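Local structure of histidine--tRNA ligase (Staphylococcus aureus, 1QE0) at residues K103-G108 against N125-E130; K157-V162 against F267-D272; L332-M337 against K347-L352; F382-G387 against N394-K399. The protein catalyses the ATP-dependent attachment of L-histidine to tRNA(His), as a homodimeric class II aminoacyl-tRNA synthetase. All coordinates share one frame; numbering follows the deposited sequence.

The four contacts follow one another along the chain, each closing before the next opens, and fall into two groups. Contacts 1 and 2 belong to the same mixed sheet of the catalytic domain, their centres about 19 Å apart without touching. Contacts 3 and 4 lie in the anticodon-binding domain, with centres about 10 Å apart; strands 332-336 and 382-386 are neighbours in its five-stranded sheet, and probable backbone hydrogen bonds link V335 to I384 and I386. Between the groups the centres are about 41 to 52 Å apart, consistent with a catalytic domain and a separate one for anticodon recognition. K103 of contact 1 also reaches D360 in the anticodon-binding domain of the second subunit.

Contact 1 (K103-G108 against N125-E130); sequences KLYYNG and NQFGVE
Strands K103-G108 and N125-E130 pair antiparallel, and the most extensive packing is made by Y106. Its CG takes the crowded position between backbone N and carbonyl carbon (chi1 60°), which swings the phenol across to the neighbouring strand. G128 has no side chain there, so the ring lies on bare backbone: G128 CA is 4.0 Å from the Y106 ring centroid, a CH-pi contact over the face. On the other face of the sheet the F127 and Y105 rings cross obliquely, F127 CE1 lying 3.5 Å from Y105 CD1. N107 stands its amide almost perpendicular to the F127 ring and brings ND2 to the ring edge, 3.4 Å from F127 CD1.

Toward G108 the contact loosens. N107, G108 and N125 are partly exposed, and the bond from Q126 N to G108 O is weak and bent (120°), whereas L104 N to E130 O at the far end is nearly straight (168°).

This is the motif 2 hairpin of class II synthetases, its connecting loop partly unmodelled. The buried polar tips find partners beyond the pair: Y105 OH at D27, Q126 OE1 at G81 N, E130 OE2 at Y289, and K103 NZ at E142 and at D360 of the second subunit. Between the strands the defined hydrogen bonds are all backbone ones; the polar side-chain ends named here bond to the surroundings instead.

Contact 2 (K157-V162 against F267-D272); sequences KHLKLV and FELMMD
L159 is the bump to look at first: it fits the hollow between L269 and M271 on the neighbouring antiparallel strand. L269 CD2 reaches up to its base, 3.7 Å from L159 CG, while L159 CD1 meets the methyl at the end of M271, with L159 CD1 to M271 CE at 3.4 Å. The M271 chain is bent at chi2 and chi3, which curls that methyl back toward the leucine. Farther along the same face L161, with CG anti to its backbone N (chi1 178°), sets CD1 against the base of the F267 side chain, 3.9 Å from F267 CB.

The other face is filled the opposite way, with the bump on segment F267-D272. M270 CG drops between K160 and V162, coming within 3.9 Å of V162 CG2, and its sulfur also borders that methyl. Beside it the K160 chain, bent at chi3 and chi4, arches across D272 at about a right angle. Its aliphatic CD and CE pass over D272 OD2, and the tip closes a salt bridge, K160 NZ to D272 OD1 at 3.0 Å, on the syn lone pair of the carboxylate.

Between the two faces, V162 and E268 exchange two backbone bonds, and D272 N donates almost straight to H158 O (169°). Helix 137-153 packs on L161, F267 and L269, and strand 280-290 continues the sheet beyond F267-D272. The pair belongs to the mainly antiparallel, helix-backed sheet on which the class II synthetase catalytic domain is built.

Contact 3 (L332-M337 against K347-L352); sequences LFIVTM and KLLNHL
I334 extends its CG1 branch toward helix 338-353, and three of the four side-chain contacts converge on the methyl at its end. CG1 lies anti to the carbonyl carbon (chi1 -62°) and the chain runs on extended (chi2 169°), so CD1 is the part that reaches farthest. Three leucines of the helix receive it. L349 comes alongside, the two side chains sliding past each other in opposite directions, with I334 CD1 to L349 CD1 at 3.4 Å. L348, its CG anti to the backbone N, crosses the isoleucine obliquely and offers CD2, 3.5 Å from I334 CD1. L352, one turn on from L348, is more distant, its CD1 being 4.1 Å from I334 CD1.

That same L352 methyl has a closer partner in L332. These two leucines meet tip to tip with their side chains at about a right angle, L332 CD1 to L352 CD1 at 3.5 Å. All five residues are buried and every contact is between methyl or methine carbons; no hydrogen bond crosses between the segments. The helix segment runs almost opposite to the strand (172°), with the two axes 10.4 Å apart at their closest, a gap bridged by side chains alone.

Strand 332-336, helix 338-353 and strand 359-361 form a beta-alpha-beta unit of the anticodon-binding domain. Helix 413-419 adjoins this layer, touching L332 and L352, while A359 of strand 359-361 touches L349 and L352. F333 points away from helix 338-353 and, with V335, packs on helix 368-377, so strand 332-336 lies between helices on its two faces.

Contact 4 (F382-G387 against N394-K399); sequences FTIVIG and NKIDVK
Within the mixed five-stranded sheet of the anticodon-binding domain, strands 382-386 and 396-400 are antiparallel neighbours joined through the short helix 388-393. At the F382 end two backbone bonds close the pair: T383 N to K399 O and K399 N to T383 O, each 3.2 Å and both appreciably bent (140° and 138°).

The F382 side chain shows how this end is covered. Its CB lies 3.8 Å from K399 O, the carbonyl that T383 N also uses. CG turns anti to the carbonyl carbon (chi1 -58°), carrying the ring toward V398. On the ring, CD1 passes 4.0 Å from K399 O and meets the valine methyl V398 CG1 at 4.1 Å, the two side chains crossing obliquely. Beyond the two segments the ring makes an edge-to-face pair with F418 of helix 413-419.

V398 turns its second methyl to I384, with V398 CG2 to I384 CG2 at 4.1 Å, and I384 in turn packs on L348 of helix 338-353. Farther on, toward I396, no backbone hydrogen bond joins the two segments. What remains there is van der Waals contact, I396 CG2 lying 3.9 Å from V385 O.

Contact 1 (K103-G108 against N125-E130)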
# COMPACT_ATOMS: atom_id res chain seq x y z
N LYS A 103 1.90 7.00 -16.76
CA LYS A 103 2.85 6.41 -15.84
C LYS A 103 2.10 6.00 -14.59
O LYS A 103 1.86 6.85 -13.73
CB LYS A 103 3.88 7.47 -15.52
CG LYS A 103 4.74 7.82 -16.72
CD LYS A 103 5.59 9.06 -16.49
CE LYS A 103 6.91 8.75 -15.88
NZ LYS A 103 7.74 9.97 -15.98
N LEU A 104 1.76 4.71 -14.47
CA LEU A 104 0.99 4.18 -13.34
C LEU A 104 1.70 3.08 -12.54
O LEU A 104 2.48 2.31 -13.11
CB LEU A 104 -0.29 3.55 -13.88
CG LEU A 104 -1.41 4.28 -14.62
CD1 LEU A 104 -2.32 3.24 -15.28
CD2 LEU A 104 -2.20 5.16 -13.70
N TYR A 105 1.38 2.95 -11.25
CA TYR A 105 1.96 1.90 -10.43
C TYR A 105 0.91 1.28 -9.54
O TYR A 105 -0.16 1.87 -9.31
CB TYR A 105 3.14 2.40 -9.58
CG TYR A 105 2.81 3.07 -8.26
CD1 TYR A 105 2.66 2.35 -7.09
CD2 TYR A 105 2.73 4.44 -8.19
CE1 TYR A 105 2.45 2.99 -5.88
CE2 TYR A 105 2.51 5.09 -6.99
CZ TYR A 105 2.37 4.37 -5.85
OH TYR A 105 2.17 5.09 -4.69
N TYR A 106 1.18 0.07 -9.06
CA TYR A 106 0.24 -0.62 -8.19
C TYR A 106 0.99 -1.39 -7.15
O TYR A 106 2.21 -1.47 -7.20
CB TYR A 106 -0.66 -1.53 -9.00
CG TYR A 106 0.05 -2.58 -9.77
CD1 TYR A 106 0.22 -2.47 -11.15
CD2 TYR A 106 0.58 -3.70 -9.13
CE1 TYR A 106 0.91 -3.43 -11.87
CE2 TYR A 106 1.28 -4.67 -9.84
CZ TYR A 106 1.45 -4.53 -11.20
OH TYR A 106 2.17 -5.48 -11.87
N ASN A 107 0.27 -1.95 -6.20
CA ASN A 107 0.87 -2.73 -5.12
C ASN A 107 -0.28 -3.42 -4.37
O ASN A 107 -1.09 -2.75 -3.75
CB ASN A 107 1.62 -1.77 -4.17
CG ASN A 107 2.38 -2.50 -3.06
OD1 ASN A 107 2.14 -3.65 -2.75
ND2 ASN A 107 3.31 -1.79 -2.47
N GLY A 108 -0.38 -4.75 -4.46
CA GLY A 108 -1.44 -5.44 -3.76
C GLY A 108 -1.31 -6.92 -3.92
O GLY A 108 -0.40 -7.39 -4.60
N ASN A 125 2.06 -10.72 -2.67
CA ASN A 125 1.90 -9.30 -2.90
C ASN A 125 2.88 -8.69 -3.88
O ASN A 125 4.00 -8.35 -3.49
CB ASN A 125 2.03 -8.54 -1.58
CG ASN A 125 0.70 -8.25 -0.91
OD1 ASN A 125 -0.20 -9.10 -0.84
ND2 ASN A 125 0.57 -7.05 -0.40
N GLN A 126 2.45 -8.48 -5.12
CA GLN A 126 3.33 -7.87 -6.11
C GLN A 126 3.09 -6.37 -6.30
O GLN A 126 1.97 -5.86 -6.15
CB GLN A 126 3.30 -8.63 -7.46
CG GLN A 126 2.19 -8.24 -8.44
CD GLN A 126 2.36 -8.86 -9.85
OE1 GLN A 126 1.69 -8.43 -10.81
NE2 GLN A 126 3.25 -9.86 -9.97
N PHE A 127 4.18 -5.68 -6.57
CA PHE A 127 4.21 -4.23 -6.80
C PHE A 127 4.68 -4.10 -8.24
O PHE A 127 5.45 -4.93 -8.70
CB PHE A 127 5.23 -3.59 -5.85
CG PHE A 127 5.49 -2.13 -6.12
CD1 PHE A 127 4.83 -1.13 -5.39
CD2 PHE A 127 6.41 -1.74 -7.10
CE1 PHE A 127 5.08 0.22 -5.64
CE2 PHE A 127 6.67 -0.39 -7.35
CZ PHE A 127 6.00 0.58 -6.63
N GLY A 128 4.21 -3.09 -8.97
CA GLY A 128 4.65 -2.91 -10.35
C GLY A 128 4.36 -1.53 -10.96
O GLY A 128 3.58 -0.74 -10.39
N VAL A 129 5.04 -1.19 -12.05
CA VAL A 129 4.79 0.07 -12.74
C VAL A 129 4.56 -0.21 -14.21
O VAL A 129 5.00 -1.23 -14.72
CB VAL A 129 5.93 1.10 -12.65
CG1 VAL A 129 6.54 1.05 -11.31
CG2 VAL A 129 6.93 0.94 -13.80
N GLU A 130 3.86 0.69 -14.88
CA GLU A 130 3.56 0.57 -16.30
C GLU A 130 3.59 1.96 -16.87
O GLU A 130 2.93 2.85 -16.35
CB GLU A 130 2.14 0.07 -16.54
CG GLU A 130 1.84 -1.30 -16.05
CD GLU A 130 2.51 -2.34 -16.88
OE1 GLU A 130 2.78 -3.44 -16.33
OE2 GLU A 130 2.77 -2.05 -18.07

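Contact 2 (K157-V162 against F267-D272)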
# COMPACT_ATOMS: atom_id res chain seq x y z
N LYS A 157 22.83 -4.55 -1.84
CA LYS A 157 24.06 -4.24 -2.51
C LYS A 157 24.64 -5.19 -3.50
O LYS A 157 25.53 -4.79 -4.24
CB LYS A 157 25.13 -3.92 -1.48
CG LYS A 157 25.58 -2.48 -1.46
CD LYS A 157 26.22 -2.21 -0.12
CE LYS A 157 25.17 -2.17 0.99
NZ LYS A 157 24.80 -0.77 1.18
N HIS A 158 24.24 -6.45 -3.52
CA HIS A 158 24.86 -7.33 -4.50
C HIS A 158 23.94 -7.57 -5.68
O HIS A 158 23.68 -8.70 -6.10
CB HIS A 158 25.42 -8.61 -3.83
CG HIS A 158 26.62 -8.34 -2.96
ND1 HIS A 158 27.29 -7.13 -2.94
CD2 HIS A 158 27.30 -9.14 -2.10
CE1 HIS A 158 28.32 -7.20 -2.12
NE2 HIS A 158 28.34 -8.41 -1.60
N LEU A 159 23.42 -6.44 -6.17
CA LEU A 159 22.48 -6.39 -7.30
C LEU A 159 23.22 -6.54 -8.61
O LEU A 159 24.41 -6.23 -8.70
CB LEU A 159 21.71 -5.06 -7.29
CG LEU A 159 20.47 -4.96 -6.42
CD1 LEU A 159 20.24 -6.28 -5.72
CD2 LEU A 159 20.62 -3.80 -5.46
N LYS A 160 22.50 -6.95 -9.64
CA LYS A 160 23.09 -7.17 -10.94
C LYS A 160 21.98 -7.11 -11.98
O LYS A 160 21.12 -8.00 -12.05
CB LYS A 160 23.83 -8.52 -10.86
CG LYS A 160 23.76 -9.49 -12.00
CD LYS A 160 24.02 -10.87 -11.39
CE LYS A 160 25.37 -11.49 -11.76
NZ LYS A 160 26.58 -10.88 -11.13
N LEU A 161 21.95 -5.98 -12.69
CA LEU A 161 20.95 -5.70 -13.73
C LEU A 161 21.36 -6.39 -15.02
O LEU A 161 22.46 -6.22 -15.50
CB LEU A 161 20.79 -4.18 -13.91
CG LEU A 161 19.88 -3.46 -14.92
CD1 LEU A 161 19.17 -4.43 -15.81
CD2 LEU A 161 18.87 -2.60 -14.21
N VAL A 162 20.44 -7.15 -15.58
CA VAL A 162 20.65 -7.89 -16.79
C VAL A 162 19.60 -7.47 -17.81
O VAL A 162 18.40 -7.54 -17.53
CB VAL A 162 20.52 -9.37 -16.49
CG1 VAL A 162 20.73 -10.19 -17.71
CG2 VAL A 162 21.49 -9.76 -15.40
N PHE A 267 14.62 -6.96 -19.18
CA PHE A 267 15.59 -6.92 -18.11
C PHE A 267 15.16 -7.74 -16.92
O PHE A 267 14.00 -8.18 -16.82
CB PHE A 267 15.92 -5.49 -17.71
CG PHE A 267 14.85 -4.83 -16.90
CD1 PHE A 267 13.76 -4.23 -17.53
CD2 PHE A 267 14.90 -4.86 -15.50
CE1 PHE A 267 12.73 -3.67 -16.78
CE2 PHE A 267 13.87 -4.30 -14.74
CZ PHE A 267 12.78 -3.71 -15.38
N GLU A 268 16.12 -7.95 -16.01
CA GLU A 268 15.92 -8.71 -14.81
C GLU A 268 16.95 -8.16 -13.86
O GLU A 268 18.07 -7.89 -14.28
CB GLU A 268 16.21 -10.15 -15.09
CG GLU A 268 15.01 -10.98 -14.81
CD GLU A 268 15.19 -12.43 -15.18
OE1 GLU A 268 14.21 -13.00 -15.72
OE2 GLU A 268 16.28 -12.99 -14.93
N LEU A 269 16.54 -7.86 -12.62
CA LEU A 269 17.46 -7.33 -11.62
C LEU A 269 17.76 -8.55 -10.79
O LEU A 269 16.84 -9.33 -10.47
CB LEU A 269 16.79 -6.29 -10.71
CG LEU A 269 17.70 -5.17 -10.17
CD1 LEU A 269 17.06 -4.42 -9.07
CD2 LEU A 269 18.98 -5.70 -9.68
N MET A 270 19.03 -8.78 -10.50
CA MET A 270 19.33 -9.95 -9.71
C MET A 270 20.25 -9.72 -8.54
O MET A 270 20.98 -8.73 -8.46
CB MET A 270 19.74 -11.16 -10.57
CG MET A 270 19.82 -10.91 -12.06
SD MET A 270 19.70 -12.44 -12.98
CE MET A 270 18.06 -12.92 -12.56
N MET A 271 20.04 -10.58 -7.55
CA MET A 271 20.73 -10.59 -6.29
C MET A 271 21.62 -11.79 -6.23
O MET A 271 21.19 -12.94 -6.46
CB MET A 271 19.68 -10.66 -5.16
CG MET A 271 20.10 -11.24 -3.80
SD MET A 271 20.56 -9.99 -2.56
CE MET A 271 19.78 -8.56 -3.19
N ASP A 272 22.88 -11.50 -5.98
CA ASP A 272 23.87 -12.53 -5.83
C ASP A 272 23.88 -12.76 -4.32
O ASP A 272 24.28 -11.87 -3.55
CB ASP A 272 25.25 -12.01 -6.26
CG ASP A 272 25.37 -11.80 -7.76
OD1 ASP A 272 25.95 -10.76 -8.17
OD2 ASP A 272 24.92 -12.69 -8.52

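Contact 3 (L332-M337 against K347-L352)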
# COMPACT_ATOMS: atom_id res chain seq x y z
N LEU A 332 5.60 6.64 25.94
CA LEU A 332 5.38 6.77 27.36
C LEU A 332 4.41 5.75 27.87
O LEU A 332 3.31 5.66 27.32
CB LEU A 332 4.72 8.12 27.63
CG LEU A 332 4.89 8.82 28.98
CD1 LEU A 332 3.68 9.69 29.22
CD2 LEU A 332 5.09 7.85 30.13
N PHE A 333 4.79 4.99 28.89
CA PHE A 333 3.85 4.06 29.48
C PHE A 333 3.49 4.59 30.87
O PHE A 333 4.38 4.98 31.65
CB PHE A 333 4.37 2.64 29.52
CG PHE A 333 3.29 1.63 29.88
CD1 PHE A 333 2.54 1.04 28.90
CD2 PHE A 333 3.05 1.28 31.21
CE1 PHE A 333 1.57 0.12 29.22
CE2 PHE A 333 2.07 0.34 31.54
CZ PHE A 333 1.32 -0.24 30.54
N ILE A 334 2.18 4.72 31.12
CA ILE A 334 1.67 5.24 32.38
C ILE A 334 1.31 4.15 33.39
O ILE A 334 0.44 3.30 33.11
CB ILE A 334 0.45 6.14 32.11
CG1 ILE A 334 0.88 7.32 31.24
CG2 ILE A 334 -0.14 6.64 33.38
CD1 ILE A 334 -0.27 8.11 30.70
N VAL A 335 2.04 4.16 34.51
CA VAL A 335 1.89 3.24 35.63
C VAL A 335 1.12 4.01 36.67
O VAL A 335 1.57 5.08 37.09
CB VAL A 335 3.24 2.92 36.24
CG1 VAL A 335 3.06 2.06 37.50
CG2 VAL A 335 4.13 2.25 35.21
N THR A 336 -0.05 3.50 37.08
CA THR A 336 -0.91 4.18 38.07
C THR A 336 -1.17 3.40 39.36
O THR A 336 -1.22 2.16 39.35
CB THR A 336 -2.26 4.51 37.46
OG1 THR A 336 -2.77 3.34 36.81
CG2 THR A 336 -2.11 5.62 36.44
N MET A 337 -1.35 4.13 40.46
CA MET A 337 -1.60 3.52 41.76
C MET A 337 -2.97 3.88 42.26
O MET A 337 -3.23 5.03 42.61
CB MET A 337 -0.56 3.99 42.78
CG MET A 337 0.87 3.83 42.31
SD MET A 337 1.09 2.22 41.60
CE MET A 337 1.55 1.33 43.05
N LYS A 347 -7.68 10.56 31.19
CA LYS A 347 -7.71 11.86 30.54
C LYS A 347 -6.31 12.13 29.96
O LYS A 347 -6.18 12.52 28.81
CB LYS A 347 -8.02 12.96 31.56
CG LYS A 347 -9.21 12.73 32.49
CD LYS A 347 -9.36 13.94 33.41
CE LYS A 347 -10.30 13.66 34.56
NZ LYS A 347 -9.65 13.01 35.72
N LEU A 348 -5.27 11.87 30.75
CA LEU A 348 -3.87 12.07 30.33
C LEU A 348 -3.55 11.41 28.99
O LEU A 348 -2.98 12.02 28.11
CB LEU A 348 -2.92 11.53 31.40
CG LEU A 348 -1.40 11.72 31.20
CD1 LEU A 348 -1.08 13.20 31.06
CD2 LEU A 348 -0.61 11.14 32.36
N LEU A 349 -3.90 10.14 28.88
CA LEU A 349 -3.69 9.33 27.68
C LEU A 349 -4.36 9.97 26.49
O LEU A 349 -3.79 10.07 25.41
CB LEU A 349 -4.32 7.99 27.91
CG LEU A 349 -3.46 6.85 27.56
CD1 LEU A 349 -2.15 7.13 28.09
CD2 LEU A 349 -4.03 5.61 28.20
N ASN A 350 -5.63 10.32 26.67
CA ASN A 350 -6.41 10.96 25.64
C ASN A 350 -5.67 12.22 25.23
O ASN A 350 -5.55 12.55 24.05
CB ASN A 350 -7.77 11.29 26.24
CG ASN A 350 -8.50 12.38 25.49
OD1 ASN A 350 -8.88 12.19 24.33
ND2 ASN A 350 -8.73 13.52 26.17
N HIS A 351 -5.04 12.87 26.21
CA HIS A 351 -4.30 14.11 25.96
C HIS A 351 -3.08 13.90 25.10
O HIS A 351 -2.86 14.57 24.10
CB HIS A 351 -3.85 14.73 27.28
CG HIS A 351 -4.02 16.22 27.31
ND1 HIS A 351 -3.00 17.11 26.99
CD2 HIS A 351 -5.14 16.95 27.46
CE1 HIS A 351 -3.50 18.32 26.94
NE2 HIS A 351 -4.80 18.26 27.22
N LEU A 352 -2.24 13.01 25.57
CA LEU A 352 -1.02 12.71 24.89
C LEU A 352 -1.33 12.24 23.48
O LEU A 352 -0.79 12.79 22.55
CB LEU A 352 -0.25 11.65 25.67
CG LEU A 352 0.19 12.02 27.09
CD1 LEU A 352 0.73 10.81 27.73
CD2 LEU A 352 1.23 13.08 27.09

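Contact 4 (F382-G387 against N394-K399)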
# COMPACT_ATOMS: atom_id res chain seq x y z
N PHE A 382 9.99 5.83 27.84
CA PHE A 382 9.90 6.41 29.18
C PHE A 382 8.77 5.82 29.94
O PHE A 382 7.91 5.16 29.36
CB PHE A 382 9.70 7.91 29.10
CG PHE A 382 10.76 8.59 28.36
CD1 PHE A 382 11.80 9.19 29.04
CD2 PHE A 382 10.78 8.55 26.99
CE1 PHE A 382 12.86 9.74 28.34
CE2 PHE A 382 11.83 9.09 26.28
CZ PHE A 382 12.88 9.69 26.96
N THR A 383 8.73 6.11 31.23
CA THR A 383 7.70 5.60 32.12
C THR A 383 7.40 6.64 33.18
O THR A 383 8.15 7.60 33.37
CB THR A 383 8.20 4.30 32.76
OG1 THR A 383 7.76 3.18 31.98
CG2 THR A 383 7.72 4.13 34.16
N ILE A 384 6.20 6.54 33.75
CA ILE A 384 5.78 7.40 34.86
C ILE A 384 4.84 6.57 35.74
O ILE A 384 4.13 5.68 35.23
CB ILE A 384 5.09 8.71 34.43
CG1 ILE A 384 3.82 8.42 33.68
CG2 ILE A 384 6.00 9.59 33.65
CD1 ILE A 384 3.04 9.67 33.46
N VAL A 385 4.91 6.80 37.06
CA VAL A 385 4.07 6.10 38.04
C VAL A 385 3.25 7.17 38.72
O VAL A 385 3.82 7.96 39.47
CB VAL A 385 4.90 5.39 39.12
CG1 VAL A 385 3.96 4.68 40.12
CG2 VAL A 385 5.90 4.39 38.49
N ILE A 386 1.97 7.28 38.37
CA ILE A 386 1.09 8.29 38.95
C ILE A 386 0.38 7.66 40.12
O ILE A 386 -0.26 6.62 39.98
CB ILE A 386 0.02 8.80 37.98
CG1 ILE A 386 0.64 9.30 36.68
CG2 ILE A 386 -0.72 9.96 38.59
CD1 ILE A 386 -0.39 9.69 35.67
N GLY A 387 0.51 8.31 41.27
CA GLY A 387 -0.12 7.85 42.49
C GLY A 387 -0.71 9.09 43.12
O GLY A 387 -0.46 10.18 42.63
N ASN A 394 1.63 17.74 42.16
CA ASN A 394 1.63 18.09 40.74
C ASN A 394 3.07 18.00 40.23
O ASN A 394 3.62 18.95 39.69
CB ASN A 394 1.07 19.50 40.50
CG ASN A 394 1.10 19.91 39.00
OD1 ASN A 394 0.88 19.09 38.10
ND2 ASN A 394 1.37 21.17 38.75
N LYS A 395 3.67 16.83 40.38
CA LYS A 395 5.03 16.63 39.92
C LYS A 395 5.33 15.15 39.91
O LYS A 395 4.99 14.45 40.87
CB LYS A 395 6.00 17.34 40.85
CG LYS A 395 5.92 16.82 42.26
CD LYS A 395 7.20 16.14 42.67
CE LYS A 395 8.20 17.13 43.23
NZ LYS A 395 8.55 18.19 42.28
N ILE A 396 5.89 14.67 38.81
CA ILE A 396 6.27 13.26 38.66
C ILE A 396 7.70 13.15 38.16
O ILE A 396 8.28 14.12 37.66
CB ILE A 396 5.36 12.43 37.68
CG1 ILE A 396 4.84 13.29 36.53
CG2 ILE A 396 4.27 11.73 38.41
CD1 ILE A 396 5.90 13.66 35.52
N ASP A 397 8.26 11.98 38.35
CA ASP A 397 9.60 11.69 37.89
C ASP A 397 9.40 10.88 36.62
O ASP A 397 8.71 9.87 36.62
CB ASP A 397 10.36 10.87 38.94
CG ASP A 397 10.93 11.72 40.07
OD1 ASP A 397 12.17 11.69 40.30
OD2 ASP A 397 10.14 12.44 40.71
N VAL A 398 9.91 11.41 35.53
CA VAL A 398 9.84 10.76 34.24
C VAL A 398 11.15 9.96 34.04
O VAL A 398 12.20 10.54 33.75
CB VAL A 398 9.70 11.80 33.14
CG1 VAL A 398 9.47 11.12 31.80
CG2 VAL A 398 8.56 12.75 33.48
N LYS A 399 11.08 8.65 34.25
CA LYS A 399 12.26 7.81 34.13
C LYS A 399 12.55 7.33 32.73
O LYS A 399 11.70 6.67 32.12
CB LYS A 399 12.13 6.58 35.04
CG LYS A 399 13.29 5.58 34.91
CD LYS A 399 12.99 4.23 35.59
CE LYS A 399 14.10 3.16 35.36
NZ LYS A 399 15.42 3.41 36.09